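Local coordinates for protein NanS-p (Escherichia phage vB_EcoP_24B, PDB 6YP6) that is described as a conserved phage carbohydrate esterase and, in this beta-sheet-rich structure, probably binds carbohydrate, at residues A[97-100]-A[101-105]; A[198-201]-A[202-206]. All coordinates share one frame; numbering follows the deposited sequence.

Contact 1 (A[97-100]-A[101-105])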
ATOM      1  N   SER A  97      11.572   3.542 -12.320  1.00  9.52           N
ATOM      2  CA  SER A  97      12.883   3.666 -12.947  1.00 10.82           C
ATOM      3  C   SER A  97      13.062   4.985 -13.686  1.00 11.12           C
ATOM      4  O   SER A  97      14.194   5.331 -14.024  1.00 12.30           O
ATOM      5  CB  SER A  97      13.108   2.512 -13.924  1.00 12.71           C
ATOM      6  OG  SER A  97      12.094   2.505 -14.903  1.00 13.57           O
ATOM      7  N   SER A  98      11.975   5.709 -13.938  1.00 10.68           N
ATOM      8  CA  SER A  98      12.034   7.042 -14.509  1.00 11.73           C
ATOM      9  C   SER A  98      10.731   7.742 -14.170  1.00 11.48           C
ATOM     10  O   SER A  98       9.734   7.107 -13.819  1.00 10.95           O
ATOM     11  CB  SER A  98      12.237   7.000 -16.030  1.00 13.26           C
ATOM     12  OG  SER A  98      11.068   6.535 -16.688  1.00 14.37           O
ATOM     13  N   LEU A  99      10.762   9.056 -14.258  1.00 12.20           N
ATOM     14  CA  LEU A  99       9.577   9.891 -14.274  1.00 12.14           C
ATOM     15  C   LEU A  99       9.432  10.497 -15.664  1.00 12.60           C
ATOM     16  O   LEU A  99      10.402  10.556 -16.428  1.00 13.73           O
ATOM     17  CB  LEU A  99       9.688  11.007 -13.231  1.00 12.40           C
ATOM     18  CG  LEU A  99       9.646  10.517 -11.782  1.00 13.27           C
ATOM     19  CD1 LEU A  99      10.019  11.634 -10.830  1.00 14.43           C
ATOM     20  CD2 LEU A  99       8.270   9.969 -11.438  1.00 13.68           C
ATOM     21  N   PRO A 100       8.234  10.940 -16.035  1.00 12.72           N
ATOM     22  CA  PRO A 100       8.043  11.517 -17.371  1.00 13.63           C
ATOM     23  C   PRO A 100       8.928  12.740 -17.583  1.00 14.29           C
ATOM     24  O   PRO A 100       9.365  13.398 -16.639  1.00 13.18           O
ATOM     25  CB  PRO A 100       6.558  11.897 -17.385  1.00 14.00           C
ATOM     26  CG  PRO A 100       5.921  11.004 -16.344  1.00 13.76           C
ATOM     27  CD  PRO A 100       6.970  10.830 -15.285  1.00 12.77           C
ATOM     28  N   GLN A 101       9.188  13.047 -18.850  1.00 16.06           N
ATOM     29  CA  GLN A 101       9.994  14.220 -19.168  1.00 17.43           C
ATOM     30  C   GLN A 101       9.409  15.455 -18.489  1.00 15.81           C
ATOM     31  O   GLN A 101       8.206  15.708 -18.559  1.00 15.45           O
ATOM     32  CB  GLN A 101      10.058  14.445 -20.682  1.00 20.46           C
ATOM     33  CG  GLN A 101      10.606  15.823 -21.108  1.00 23.03           C
ATOM     34  CD  GLN A 101      11.983  16.126 -20.537  1.00 24.71           C
ATOM     35  OE1 GLN A 101      12.747  15.215 -20.216  1.00 25.90           O
ATOM     36  NE2 GLN A 101      12.304  17.412 -20.407  1.00 24.87           N
ATOM     37  N   GLY A 102      10.268  16.226 -17.835  1.00 15.43           N
ATOM     38  CA  GLY A 102       9.826  17.443 -17.193  1.00 14.88           C
ATOM     39  C   GLY A 102       9.150  17.255 -15.857  1.00 13.77           C
ATOM     40  O   GLY A 102       8.638  18.231 -15.296  1.00 14.93           O
ATOM     41  N   VAL A 103       9.127  16.036 -15.333  1.00 12.15           N
ATOM     42  CA  VAL A 103       8.583  15.736 -14.015  1.00 11.59           C
ATOM     43  C   VAL A 103       9.747  15.368 -13.108  1.00 11.40           C
ATOM     44  O   VAL A 103      10.583  14.524 -13.459  1.00 12.46           O
ATOM     45  CB  VAL A 103       7.546  14.605 -14.095  1.00 11.55           C
ATOM     46  CG1 VAL A 103       7.032  14.269 -12.714  1.00 12.09           C
ATOM     47  CG2 VAL A 103       6.408  14.994 -15.036  1.00 11.96           C
ATOM     48  N   ALA A 104       9.809  16.004 -11.951  1.00 10.64           N
ATOM     49  CA  ALA A 104      10.868  15.725 -10.996  1.00 11.07           C
ATOM     50  C   ALA A 104      10.328  15.983  -9.603  1.00 12.06           C
ATOM     51  O   ALA A 104       9.622  16.968  -9.376  1.00 13.81           O
ATOM     52  CB  ALA A 104      12.097  16.602 -11.245  1.00 11.68           C
ATOM     53  N   LEU A 105      10.657  15.089  -8.683  1.00 12.29           N
ATOM     54  CA  LEU A 105      10.181  15.193  -7.315  1.00 13.05           C
ATOM     55  C   LEU A 105      11.045  16.177  -6.545  1.00 14.51           C
ATOM     56  O   LEU A 105      12.272  16.184  -6.675  1.00 14.89           O
ATOM     57  CB  LEU A 105      10.249  13.817  -6.652  1.00 12.59           C
ATOM     58  CG  LEU A 105       9.181  12.833  -7.124  1.00 12.78           C
ATOM     59  CD1 LEU A 105       9.580  11.400  -6.831  1.00 13.55           C
ATOM     60  CD2 LEU A 105       7.855  13.138  -6.402  1.00 13.32           C
TER
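Pro100 O takes the N-H of Val103 at 3.0 Å from N to O, with an N-H...O angle of 151°. This bond closes a type II beta turn, Pro100 to Val103, in the long connection that joins the neighbouring antiparallel strands 88-95 and 113-121. Val103 N stands 35° out of the carbonyl plane of Pro100. Gly102 occupies the third turn position with the positive phi usual there, while at Gln101, in the second position, the bond to CB points away from the preceding segment.

Beside this bond, apolar groups of the two arms meet. The Pro100 ring and the Val103 side chain meet at a slant, with Pro100 CB 3.9 Å from Val103 CG2 and Pro100 CD 4.0 Å from Val103 CB. In Val103, CG1 is anti to the backbone N (chi1 178°), which leaves CG2 beside that N and brings it against both the Pro100 ring and Pro100 O. CG1, the other branch, faces Leu99, 4.2 Å from Leu99 CB.

Leu99 reaches both Val103 and Leu105 on the other arm. Its CB lies 3.6 Å from Val103 O, a plain van der Waals approach of a methylene to a carbonyl oxygen. Beyond the turn, the mostly exposed stretch becomes buried at Leu105, which also touches Leu181. Leu67 of helix 64-69 packs on both Leu99 and Pro100, and Ser97 OG is hydrogen-bonded to Asp192 OD2 at the root of the loop. The side chains of Leu99 and Leu105 cross at about a right angle, where Leu99 CD1 sits 4.0 Å from Leu105 CG and equally far from Leu105 CD1.

Contact 2 (A[198-201]-A[202-206])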
ATOM      1  N   ASP A 198       5.042  -6.559   5.179  1.00  6.76           N
ATOM      2  CA  ASP A 198       4.937  -6.202   6.595  1.00  6.92           C
ATOM      3  C   ASP A 198       6.250  -5.676   7.184  1.00  7.14           C
ATOM      4  O   ASP A 198       6.313  -5.480   8.398  1.00  8.17           O
ATOM      5  CB  ASP A 198       4.332  -7.320   7.455  1.00  7.58           C
ATOM      6  CG  ASP A 198       5.274  -8.478   7.702  1.00  8.11           C
ATOM      7  OD1 ASP A 198       6.138  -8.736   6.848  1.00  9.22           O
ATOM      8  OD2 ASP A 198       5.136  -9.131   8.777  1.00  8.76           O
ATOM      9  N   ILE A 199       7.250  -5.391   6.340  1.00  7.21           N
ATOM     10  CA  ILE A 199       8.370  -4.505   6.656  1.00  8.54           C
ATOM     11  C   ILE A 199       9.474  -5.186   7.458  1.00  8.73           C
ATOM     12  O   ILE A 199      10.648  -5.169   7.067  1.00 10.78           O
ATOM     13  CB  ILE A 199       7.900  -3.219   7.380  1.00  9.81           C
ATOM     14  CG1 ILE A 199       6.809  -2.480   6.591  1.00 10.43           C
ATOM     15  CG2 ILE A 199       9.091  -2.300   7.643  1.00 11.54           C
ATOM     16  CD1 ILE A 199       6.114  -1.386   7.400  1.00 11.64           C
ATOM     17  N   THR A 200       9.119  -5.738   8.610  1.00  8.19           N
ATOM     18  CA  THR A 200      10.064  -6.151   9.626  1.00  8.19           C
ATOM     19  C   THR A 200       9.951  -7.643   9.893  1.00  8.84           C
ATOM     20  O   THR A 200       8.893  -8.249   9.702  1.00  9.35           O
ATOM     21  CB  THR A 200       9.795  -5.344  10.907  1.00  8.17           C
ATOM     22  OG1 THR A 200      10.706  -5.746  11.925  1.00  8.37           O
ATOM     23  CG2 THR A 200       8.372  -5.536  11.445  1.00  8.25           C
ATOM     24  N   ARG A 201      11.062  -8.238  10.346  1.00  9.93           N
ATOM     25  CA  ARG A 201      11.007  -9.622  10.813  1.00 11.56           C
ATOM     26  C   ARG A 201      10.309  -9.745  12.163  1.00 11.38           C
ATOM     27  O   ARG A 201       9.839 -10.835  12.517  1.00 12.97           O
ATOM     28  CB  ARG A 201      12.416 -10.199  10.925  1.00 13.64           C
ATOM     29  CG  ARG A 201      13.093 -10.414   9.594  1.00 16.54           C
ATOM     30  CD  ARG A 201      14.550 -10.798   9.792  1.00 19.52           C
ATOM     31  NE  ARG A 201      15.106 -11.416   8.599  1.00 21.93           N
ATOM     32  CZ  ARG A 201      15.141 -12.729   8.382  1.00 23.83           C
ATOM     33  NH1 ARG A 201      14.657 -13.574   9.282  1.00 24.51           N
ATOM     34  NH2 ARG A 201      15.672 -13.194   7.261  1.00 25.00           N
ATOM     35  N   GLY A 202      10.251  -8.662  12.928  1.00 10.33           N
ATOM     36  CA  GLY A 202       9.568  -8.670  14.203  1.00 10.01           C
ATOM     37  C   GLY A 202       8.070  -8.830  14.023  1.00  9.54           C
ATOM     38  O   GLY A 202       7.521  -8.732  12.925  1.00  9.04           O
ATOM     39  N   ALA A 203       7.384  -9.118  15.123  1.00  9.83           N
ATOM     40  CA  ALA A 203       5.949  -9.335  15.037  1.00  9.60           C
ATOM     41  C   ALA A 203       5.239  -8.103  14.482  1.00  8.46           C
ATOM     42  O   ALA A 203       5.490  -6.970  14.908  1.00  8.78           O
ATOM     43  CB  ALA A 203       5.378  -9.660  16.412  1.00 10.08           C
ATOM     44  N   THR A 204       4.302  -8.364  13.576  1.00  7.83           N
ATOM     45  CA  THR A 204       3.402  -7.381  12.983  1.00  7.83           C
ATOM     46  C   THR A 204       1.973  -7.898  13.137  1.00  7.64           C
ATOM     47  O   THR A 204       1.739  -9.066  13.461  1.00  8.13           O
ATOM     48  CB  THR A 204       3.741  -7.163  11.500  1.00  7.97           C
ATOM     49  OG1 THR A 204       3.560  -8.406  10.811  1.00  9.20           O
ATOM     50  CG2 THR A 204       5.167  -6.651  11.346  1.00  7.75           C
ATOM     51  N   TYR A 205       0.989  -7.037  12.889  1.00  7.52           N
ATOM     52  CA  TYR A 205      -0.394  -7.484  12.977  1.00  7.73           C
ATOM     53  C   TYR A 205      -0.712  -8.447  11.834  1.00  7.89           C
ATOM     54  O   TYR A 205      -0.448  -8.122  10.671  1.00  9.26           O
ATOM     55  CB  TYR A 205      -1.376  -6.327  12.837  1.00  7.91           C
ATOM     56  CG  TYR A 205      -1.395  -5.314  13.950  1.00  7.81           C
ATOM     57  CD1 TYR A 205      -2.158  -5.512  15.085  1.00  8.04           C
ATOM     58  CD2 TYR A 205      -0.686  -4.115  13.841  1.00  7.90           C
ATOM     59  CE1 TYR A 205      -2.203  -4.571  16.083  1.00  8.06           C
ATOM     60  CE2 TYR A 205      -0.728  -3.167  14.843  1.00  7.87           C
ATOM     61  CZ  TYR A 205      -1.492  -3.407  15.968  1.00  7.96           C
ATOM     62  OH  TYR A 205      -1.570  -2.494  17.000  1.00  8.35           O
ATOM     63  N   PRO A 206      -1.353  -9.585  12.100  1.00  7.84           N
ATOM     64  CA  PRO A 206      -1.965 -10.334  10.996  1.00  8.73           C
ATOM     65  C   PRO A 206      -2.930  -9.414  10.258  1.00  8.34           C
ATOM     66  O   PRO A 206      -3.613  -8.589  10.871  1.00  8.59           O
ATOM     67  CB  PRO A 206      -2.686 -11.484  11.701  1.00  9.56           C
ATOM     68  CG  PRO A 206      -1.954 -11.627  13.004  1.00  9.79           C
ATOM     69  CD  PRO A 206      -1.612 -10.224  13.401  1.00  8.86           C
TER
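Asp198 and Thr204 meet with their side chains roughly perpendicular, whereas Thr200 and Thr204 run past each other in opposite directions. Where Asp198 and Thr204 cross, Thr204 OG1 donates to the anti lone pair of Asp198 OD2, 2.7 Å away. A chi1 of 62° sets this hydroxyl between the backbone N and carbonyl carbon of Thr204 and puts the methyl beside that N and anti to the carbonyl carbon, where Thr204 CG2 comes within 3.4 Å of Asp198 O. The carboxylate has further partners: OD2 also forms a salt bridge with Lys47 NZ, and OD1 is hydrogen-bonded to Ser53 OG and Trp54 N, which together should fix its rotation and are consistent with an ionised group.

Between the two threonines the methyls come together, Thr200 CG2 to Thr204 CG2 at 3.4 Å, tighter than a usual carbon contact. Thr200 has OG1 anti to its own N (chi1 179°), beside the carbonyl carbon, and there it accepts the N-H of Gly202 at 3.1 Å from N to OG1. Lys47 NZ reaches Gly202 O as well, so one lysine links both arms, and Arg201 NH1 binds Gly50 O.

The Thr200-Gly202 bond makes an ST turn. It directly follows a classic gamma turn centred on Ile199, closed by Thr200 N to Asp198 O, in the loop that carries the chain from one antiparallel sheet to the other.

Overall arrangement
Contact 1 comes first along the chain, and contact 2 follows well after it has closed. Their centres lie 33 Å apart on opposite sides of the chain's centre, and their nearest atoms are about 19 Å from each other. The seven-stranded antiparallel sheet relates them: contact 1 follows strand 88-95, contact 2 follows strand 193-197, and these two strands are antiparallel neighbours, so the loops leave opposite ends of the pair. The loop of contact 1 joins two adjacent strands of that sheet, 88-95 and 113-121, while contact 2 passes to strand 207-216 of the eight-stranded sheet. Each thus shapes a separate loop surface of a two-sheet domain, and at this separation the two are unlikely to share a site.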